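Local coordinates for protein ribonucleoside-diphosphate reductase, alpha chain (Actinobacillus ureae ATCC 25976, PDB 6DQX) that probably catalyses, as the catalytic subunit of a class Id ribonucleotide reductase, the reduction of ribonucleoside diphosphates to deoxyribonucleotides for DNA synthesis, at residues 135-140 against 184-189; 211-216 against 247-252; 505-510 against 543-548. All coordinates share one frame; numbering follows the deposited sequence.

Contact 1 of 3, residues 135-140 against 184-189; sequences SAYFGD and YIDIEH. With EDO (1,2-ethanediol), chain G.
Tyr137 OH donates an unusually short hydrogen bond to Asp186 OD2, modelled at 2.4 Å, a length to be read with caution. The carboxylate meets the hydroxyl end of the ring close to the ring plane, yet its own plane is turned 85° from that of the ring. With CG of Tyr137 anti to the backbone N (chi1 178°), the phenol runs forward along its own strand until it reaches the aspartate two residues beyond its bridge partner, Tyr184. OD2 also accepts from a water that donates to Gly139 O, and Asp186 OD1 is salt-bridged to Lys251; the two donors on one oxygen and the lysine on the other fix the rotation of the carboxylate. Gly139 N lies over the centre of one face of the Tyr137 ring, 3.4 Å above its plane. Two backbone bonds fix the register: Tyr184 N to Ala136 O, 2.8 Å, and Phe138 N to Tyr184 O, 2.9 Å. They flank the Tyr137-Tyr184 bridge in the usual parallel pattern, joining strands 134-137 and 181-186 of the ribonucleotide reductase barrel where both run out into loops. A type I turn from Asp186 to His189 then brings the imidazole back edge-on to Gly139. His189 CD2 lies 3.3 Å from Gly139 O, near the ring plane, and NE2 is hydrogen-bonded to Ile141 O. Ile185 CD1 sits on one face of the imidazole, 3.6 Å above its plane and offset toward the rim; the same methyl rests 4.1 Å from Phe138 CB. The Phe138 ring is enclosed farther out by Trp195, which it meets edge-to-face, and by Phe164. On the other side of the sheet Tyr137 stacks with His270, and its side chain comes within about 4 Å of a bound magnesium ion.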
# COMPACT_ATOMS: atom_id res chain seq x y z
N SER A 135 4.57 -8.64 -10.76
CA SER A 135 3.30 -8.73 -11.45
C SER A 135 2.29 -9.42 -10.58
O SER A 135 2.64 -10.18 -9.65
CB SER A 135 3.48 -9.52 -12.78
OG SER A 135 3.93 -10.83 -12.49
N ALA A 136 1.02 -9.23 -10.92
CA ALA A 136 -0.04 -9.91 -10.20
C ALA A 136 -1.32 -10.12 -10.98
O ALA A 136 -1.66 -9.36 -11.92
CB ALA A 136 -0.33 -9.18 -8.87
N TYR A 137 -2.04 -11.15 -10.58
CA TYR A 137 -3.33 -11.48 -11.18
C TYR A 137 -4.48 -10.92 -10.33
O TYR A 137 -4.60 -11.29 -9.17
CB TYR A 137 -3.50 -12.98 -11.32
CG TYR A 137 -4.83 -13.43 -11.88
CD1 TYR A 137 -5.22 -13.08 -13.18
CD2 TYR A 137 -5.70 -14.18 -11.13
CE1 TYR A 137 -6.44 -13.50 -13.71
CE2 TYR A 137 -6.94 -14.60 -11.63
CZ TYR A 137 -7.30 -14.25 -12.93
OH TYR A 137 -8.50 -14.67 -13.46
N PHE A 138 -5.33 -10.12 -10.97
CA PHE A 138 -6.48 -9.41 -10.34
C PHE A 138 -7.83 -10.04 -10.61
O PHE A 138 -8.85 -9.60 -10.05
CB PHE A 138 -6.49 -7.95 -10.82
CG PHE A 138 -5.42 -7.11 -10.22
CD1 PHE A 138 -4.10 -7.23 -10.64
CD2 PHE A 138 -5.71 -6.17 -9.23
CE1 PHE A 138 -3.10 -6.46 -10.11
CE2 PHE A 138 -4.71 -5.40 -8.71
CZ PHE A 138 -3.40 -5.53 -9.13
N GLY A 139 -7.87 -11.06 -11.47
CA GLY A 139 -9.13 -11.54 -12.01
C GLY A 139 -10.08 -12.28 -11.08
O GLY A 139 -11.25 -12.50 -11.44
N ASP A 140 -9.61 -12.71 -9.92
CA ASP A 140 -10.49 -13.33 -8.93
C ASP A 140 -11.01 -12.34 -7.89
O ASP A 140 -11.79 -12.73 -7.02
CB ASP A 140 -9.82 -14.55 -8.29
CG ASP A 140 -9.88 -15.80 -9.20
OD1 ASP A 140 -10.67 -15.83 -10.15
OD2 ASP A 140 -9.15 -16.76 -8.91
N TYR A 184 -2.70 -8.20 -14.30
CA TYR A 184 -3.48 -8.95 -15.30
C TYR A 184 -4.95 -9.11 -14.91
O TYR A 184 -5.26 -9.49 -13.78
CB TYR A 184 -2.85 -10.32 -15.50
CG TYR A 184 -1.56 -10.29 -16.29
CD1 TYR A 184 -0.36 -9.92 -15.70
CD2 TYR A 184 -1.54 -10.65 -17.63
CE1 TYR A 184 0.83 -9.90 -16.42
CE2 TYR A 184 -0.36 -10.65 -18.36
CZ TYR A 184 0.81 -10.28 -17.76
OH TYR A 184 1.97 -10.29 -18.47
N ILE A 185 -5.83 -8.87 -15.88
CA ILE A 185 -7.29 -8.96 -15.70
C ILE A 185 -7.89 -9.75 -16.88
O ILE A 185 -7.43 -9.61 -18.02
CB ILE A 185 -7.87 -7.51 -15.59
CG1 ILE A 185 -9.31 -7.50 -15.09
CG2 ILE A 185 -7.73 -6.73 -16.89
CD1 ILE A 185 -9.43 -7.84 -13.63
N ASP A 186 -8.90 -10.57 -16.61
CA ASP A 186 -9.55 -11.34 -17.69
C ASP A 186 -10.46 -10.41 -18.51
O ASP A 186 -11.08 -9.48 -17.96
CB ASP A 186 -10.33 -12.48 -17.12
CG ASP A 186 -9.46 -13.39 -16.26
OD1 ASP A 186 -8.84 -14.35 -16.78
OD2 ASP A 186 -9.36 -13.08 -15.05
N ILE A 187 -10.51 -10.64 -19.83
CA ILE A 187 -11.33 -9.80 -20.73
C ILE A 187 -12.82 -9.90 -20.41
O ILE A 187 -13.57 -8.96 -20.71
CB ILE A 187 -11.06 -10.12 -22.23
CG1 ILE A 187 -11.54 -8.96 -23.13
CG2 ILE A 187 -11.63 -11.47 -22.61
CD1 ILE A 187 -11.01 -9.01 -24.54
N GLU A 188 -13.23 -11.01 -19.78
CA GLU A 188 -14.63 -11.25 -19.37
C GLU A 188 -14.99 -10.68 -17.99
O GLU A 188 -16.12 -10.81 -17.56
CB GLU A 188 -15.04 -12.72 -19.47
CG GLU A 188 -14.48 -13.68 -18.42
CD GLU A 188 -13.11 -14.25 -18.78
OE1 GLU A 188 -12.40 -13.68 -19.64
OE2 GLU A 188 -12.72 -15.28 -18.17
N HIS A 189 -14.03 -10.04 -17.32
CA HIS A 189 -14.20 -9.58 -15.94
C HIS A 189 -15.14 -8.39 -15.93
O HIS A 189 -15.13 -7.57 -16.86
CB HIS A 189 -12.85 -9.13 -15.34
CG HIS A 189 -12.88 -8.99 -13.85
ND1 HIS A 189 -13.24 -7.82 -13.20
CD2 HIS A 189 -12.58 -9.88 -12.87
CE1 HIS A 189 -13.17 -8.00 -11.89
NE2 HIS A 189 -12.77 -9.24 -11.66
C1 EDO G . -17.77 -9.91 -22.14
O1 EDO G . -17.84 -11.33 -22.00
C2 EDO G . -16.68 -9.45 -21.19
O2 EDO G . -16.45 -8.06 -20.92
O HOH W 1 -12.25 -13.26 -14.14

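Contact 2 of 3, residues 211-216 against 247-252; sequences GVCVGH and YLFFKD
Val212 is held by the strand 247-249 through both its backbone polar atoms: its N donates to Tyr247 O and its O accepts from Phe249 N. With Val214 N to Phe249 O, 2.9 Å, these bonds form a parallel ladder in the reductase barrel, and this end is tightly packed. Gly211 CA lies 3.3 Å from Tyr247 O. On the sheet face of Cys213 and Phe249, the sulfur approaches the ring obliquely, SG 3.7 Å from CD2, while Cys213 CB sits at the ring edge, in plane. On the reverse face Val212 and Leu248 pack on Leu236 of helix 227-243. Beyond the strands the pairing loosens toward solvent. Lys251 N reaches Val214 O only weakly, at 3.4 Å, and a water bridges that oxygen to Asp252 N. The extended Lys251 chain passes over Gly215, with Lys251 CE 3.6 Å from Gly215 N, to a salt bridge with Glu188. On the solvent side Asp252 OD2 turns its anti lone pair to His216 N, 2.8 Å away. Because this N-H belongs to the first turn after the N-cap Gly215, the carboxylate's negative charge would probably be favourable beside the positive N-terminal end of helix 216-223.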
# COMPACT_ATOMS: atom_id res chain seq x y z
N GLY A 211 -1.96 -6.35 -18.55
CA GLY A 211 -2.27 -7.34 -19.54
C GLY A 211 -3.69 -7.82 -19.39
O GLY A 211 -4.27 -7.79 -18.29
N VAL A 212 -4.24 -8.28 -20.50
CA VAL A 212 -5.59 -8.80 -20.55
C VAL A 212 -5.58 -10.27 -20.92
O VAL A 212 -4.97 -10.68 -21.93
CB VAL A 212 -6.46 -7.98 -21.53
CG1 VAL A 212 -7.83 -8.63 -21.68
CG2 VAL A 212 -6.60 -6.55 -21.02
N CYS A 213 -6.24 -11.07 -20.10
CA CYS A 213 -6.32 -12.50 -20.32
C CYS A 213 -7.53 -12.86 -21.17
O CYS A 213 -8.67 -12.62 -20.79
CB CYS A 213 -6.33 -13.27 -18.99
SG CYS A 213 -5.18 -12.59 -17.78
N VAL A 214 -7.26 -13.43 -22.35
CA VAL A 214 -8.27 -13.63 -23.38
C VAL A 214 -8.36 -15.10 -23.74
O VAL A 214 -7.36 -15.69 -24.21
CB VAL A 214 -7.87 -12.87 -24.67
CG1 VAL A 214 -8.95 -13.05 -25.75
CG2 VAL A 214 -7.64 -11.40 -24.38
N GLY A 215 -9.53 -15.70 -23.50
CA GLY A 215 -9.79 -17.11 -23.73
C GLY A 215 -10.19 -17.45 -25.17
O GLY A 215 -10.63 -16.58 -25.94
N HIS A 216 -10.05 -18.72 -25.51
CA HIS A 216 -10.40 -19.24 -26.83
C HIS A 216 -11.91 -19.06 -27.11
O HIS A 216 -12.28 -18.46 -28.11
CB HIS A 216 -10.01 -20.73 -26.93
CG HIS A 216 -10.42 -21.38 -28.22
ND1 HIS A 216 -9.76 -21.16 -29.41
CD2 HIS A 216 -11.41 -22.26 -28.49
CE1 HIS A 216 -10.33 -21.87 -30.36
NE2 HIS A 216 -11.34 -22.54 -29.84
N TYR A 247 -0.73 -5.71 -22.75
CA TYR A 247 -0.25 -7.05 -23.14
C TYR A 247 -1.42 -8.00 -23.34
O TYR A 247 -2.50 -7.84 -22.75
CB TYR A 247 0.70 -7.62 -22.05
CG TYR A 247 1.74 -6.65 -21.54
CD1 TYR A 247 2.30 -5.70 -22.37
CD2 TYR A 247 2.18 -6.69 -20.21
CE1 TYR A 247 3.26 -4.82 -21.93
CE2 TYR A 247 3.15 -5.80 -19.75
CZ TYR A 247 3.67 -4.86 -20.62
OH TYR A 247 4.63 -3.94 -20.21
N LEU A 248 -1.24 -9.00 -24.20
CA LEU A 248 -2.22 -10.05 -24.39
C LEU A 248 -1.70 -11.34 -23.78
O LEU A 248 -0.56 -11.72 -24.02
CB LEU A 248 -2.50 -10.23 -25.86
CG LEU A 248 -3.13 -8.99 -26.51
CD1 LEU A 248 -3.16 -9.15 -28.01
CD2 LEU A 248 -4.54 -8.78 -25.96
N PHE A 249 -2.55 -11.99 -22.99
CA PHE A 249 -2.24 -13.30 -22.40
C PHE A 249 -3.31 -14.25 -22.90
O PHE A 249 -4.49 -14.15 -22.51
CB PHE A 249 -2.16 -13.19 -20.88
CG PHE A 249 -1.96 -14.50 -20.18
CD1 PHE A 249 -0.74 -15.15 -20.23
CD2 PHE A 249 -2.97 -15.07 -19.44
CE1 PHE A 249 -0.55 -16.36 -19.56
CE2 PHE A 249 -2.79 -16.27 -18.77
CZ PHE A 249 -1.58 -16.92 -18.84
N PHE A 250 -2.93 -15.12 -23.83
CA PHE A 250 -3.87 -16.12 -24.36
C PHE A 250 -3.92 -17.32 -23.43
O PHE A 250 -3.19 -18.29 -23.57
CB PHE A 250 -3.48 -16.51 -25.78
CG PHE A 250 -3.59 -15.38 -26.74
CD1 PHE A 250 -4.82 -14.74 -26.91
CD2 PHE A 250 -2.49 -14.91 -27.44
CE1 PHE A 250 -4.93 -13.67 -27.79
CE2 PHE A 250 -2.61 -13.84 -28.32
CZ PHE A 250 -3.83 -13.23 -28.49
N LYS A 251 -4.83 -17.22 -22.46
CA LYS A 251 -4.78 -18.08 -21.28
C LYS A 251 -5.03 -19.54 -21.60
O LYS A 251 -4.50 -20.43 -20.91
CB LYS A 251 -5.76 -17.56 -20.21
CG LYS A 251 -7.22 -17.44 -20.65
CD LYS A 251 -8.06 -16.88 -19.50
CE LYS A 251 -9.39 -16.34 -19.98
NZ LYS A 251 -10.27 -15.98 -18.82
N ASP A 252 -5.82 -19.82 -22.62
CA ASP A 252 -6.08 -21.21 -22.96
C ASP A 252 -4.86 -21.85 -23.68
O ASP A 252 -4.55 -23.02 -23.42
CB ASP A 252 -7.40 -21.33 -23.72
CG ASP A 252 -8.61 -21.00 -22.83
OD1 ASP A 252 -8.64 -21.40 -21.63
OD2 ASP A 252 -9.53 -20.33 -23.33
O HOH W 2 -6.42 -18.20 -24.92

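Contact 3 of 3, residues 505-510 against 543-548; sequences VIQQAA and EELGLK
Leu547 pushes its two methyls into the flank of helix 502-513, in the shallow hollow framed by Ile506, Ala509 and Ala510. CD1 settles against the start of the last turn, 3.7 Å from Ala510 CB and equally close to the backbone N of Ala510. CD2 goes the other way along the groove, to 3.9 Å from Ile506 CD1 and 4.1 Å from Ala509 CB. The Leu547 and Ile506 side chains cross at about a right angle, and a chi1 of -91°, away from the usual staggered values, accompanies this fit. Ala510 is the bump that answers: its methyl points at the other segment and fits into the notch between the two leucines, meeting both Leu547 CD1 and Leu545 CB, the latter at 3.7 Å from Ala510 CB. Leu545 closes the hollow toward solvent, laying CD1 obliquely across the aliphatic stem of Gln507, 4.0 Å from CG. Extended beyond CG, the stem carries the amide away from the leucine, where OE1 bonds to Ser570 OG. Between the two leucines the chain leaves helix 532-544 through a Schellman motif, with Gly546 at a phi of 99° and its N bonded back to Glu543 O. This helix end sets Leu545 and Leu547 so that both face the same helix, and ties the end of one barrel-domain helix to the side of another just before strand 549-554. Ile506 and Leu547 both continue inward onto Ala542 of helix 532-544. A water bridges the backbones, donating to Ala510 O, 2.9 Å, and to Leu545 O, 2.8 Å.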
# COMPACT_ATOMS: atom_id res chain seq x y z
N VAL A 505 7.16 -12.84 -37.90
CA VAL A 505 7.49 -12.78 -36.47
C VAL A 505 6.58 -13.74 -35.69
O VAL A 505 7.04 -14.57 -34.92
CB VAL A 505 7.38 -11.32 -35.95
CG1 VAL A 505 7.40 -11.27 -34.43
CG2 VAL A 505 8.52 -10.49 -36.53
N ILE A 506 5.27 -13.65 -35.95
CA ILE A 506 4.28 -14.48 -35.28
C ILE A 506 4.43 -15.95 -35.64
O ILE A 506 4.41 -16.83 -34.74
CB ILE A 506 2.84 -13.98 -35.64
CG1 ILE A 506 2.64 -12.54 -35.15
CG2 ILE A 506 1.77 -14.90 -35.08
CD1 ILE A 506 2.98 -12.28 -33.73
N GLN A 507 4.61 -16.22 -36.93
CA GLN A 507 4.79 -17.61 -37.37
C GLN A 507 6.04 -18.28 -36.81
O GLN A 507 5.95 -19.43 -36.35
CB GLN A 507 4.73 -17.70 -38.90
CG GLN A 507 3.33 -17.47 -39.40
CD GLN A 507 3.21 -17.45 -40.91
OE1 GLN A 507 4.20 -17.32 -41.64
NE2 GLN A 507 1.97 -17.52 -41.37
N GLN A 508 7.17 -17.57 -36.78
CA GLN A 508 8.37 -18.09 -36.16
C GLN A 508 8.20 -18.35 -34.67
O GLN A 508 8.74 -19.34 -34.15
CB GLN A 508 9.57 -17.17 -36.38
CG GLN A 508 10.13 -17.21 -37.79
CD GLN A 508 11.43 -16.43 -37.93
OE1 GLN A 508 12.05 -16.07 -36.93
NE2 GLN A 508 11.80 -16.09 -39.17
N ALA A 509 7.47 -17.46 -33.99
CA ALA A 509 7.18 -17.66 -32.56
C ALA A 509 6.31 -18.91 -32.38
O ALA A 509 6.57 -19.75 -31.50
CB ALA A 509 6.53 -16.40 -31.94
N ALA A 510 5.32 -19.08 -33.27
CA ALA A 510 4.44 -20.24 -33.21
C ALA A 510 5.21 -21.52 -33.44
O ALA A 510 4.99 -22.51 -32.74
CB ALA A 510 3.30 -20.11 -34.21
N GLU A 543 -3.35 -16.06 -31.69
CA GLU A 543 -4.06 -17.00 -30.83
C GLU A 543 -4.30 -18.33 -31.53
O GLU A 543 -4.13 -19.39 -30.92
CB GLU A 543 -5.42 -16.44 -30.36
CG GLU A 543 -6.13 -17.39 -29.38
CD GLU A 543 -7.15 -18.34 -30.00
OE1 GLU A 543 -7.60 -19.26 -29.29
OE2 GLU A 543 -7.49 -18.20 -31.19
N GLU A 544 -4.72 -18.29 -32.79
CA GLU A 544 -4.98 -19.53 -33.54
C GLU A 544 -3.75 -20.43 -33.66
O GLU A 544 -3.85 -21.64 -33.57
CB GLU A 544 -5.52 -19.25 -34.95
CG GLU A 544 -7.00 -18.93 -34.99
CD GLU A 544 -7.43 -18.34 -36.32
OE1 GLU A 544 -6.90 -18.80 -37.36
OE2 GLU A 544 -8.29 -17.41 -36.31
N LEU A 545 -2.59 -19.81 -33.84
CA LEU A 545 -1.33 -20.55 -33.98
C LEU A 545 -0.73 -21.05 -32.66
O LEU A 545 0.25 -21.76 -32.69
CB LEU A 545 -0.33 -19.73 -34.77
CG LEU A 545 -0.69 -19.51 -36.25
CD1 LEU A 545 0.39 -18.73 -36.95
CD2 LEU A 545 -0.94 -20.85 -36.96
N GLY A 546 -1.31 -20.67 -31.52
CA GLY A 546 -0.92 -21.19 -30.22
C GLY A 546 0.00 -20.30 -29.39
O GLY A 546 0.53 -20.77 -28.39
N LEU A 547 0.22 -19.04 -29.81
CA LEU A 547 1.05 -18.11 -29.03
C LEU A 547 0.39 -17.91 -27.68
O LEU A 547 -0.85 -17.86 -27.58
CB LEU A 547 1.24 -16.74 -29.70
CG LEU A 547 2.46 -16.62 -30.61
CD1 LEU A 547 2.31 -17.59 -31.75
CD2 LEU A 547 2.66 -15.21 -31.12
N LYS A 548 1.21 -17.87 -26.64
CA LYS A 548 0.67 -17.73 -25.27
C LYS A 548 0.54 -16.26 -24.85
O LYS A 548 -0.21 -15.95 -23.90
CB LYS A 548 1.55 -18.49 -24.28
CG LYS A 548 1.73 -19.96 -24.62
CD LYS A 548 2.80 -20.58 -23.75
CE LYS A 548 2.87 -22.06 -23.95
NZ LYS A 548 3.92 -22.75 -23.15
O HOH W 3 2.52 -22.45 -31.18

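Contacts 1, 2 and 3 follow one another along the chain, each closing before the next opens. Contacts 1 and 2, with centres 10 Å apart, share one sheet: strands 181-186 and 209-213 are neighbours, so the order across it is 134-137, 181-186, 209-213, 247-249. A probable hydrogen bond from Cys213 N to Ile185 O joins the two, besides the lysine bridge. Contact 3, centred 13 Å from contact 2 and 22 Å from contact 1, meets the loop and helix ends of contact 2, with Lys548 O probably bonded to Phe250 N and Glu543 to His216. Residues 543-548 lead straight into strand 549-554, which continues the sheet antiparallel to 247-249.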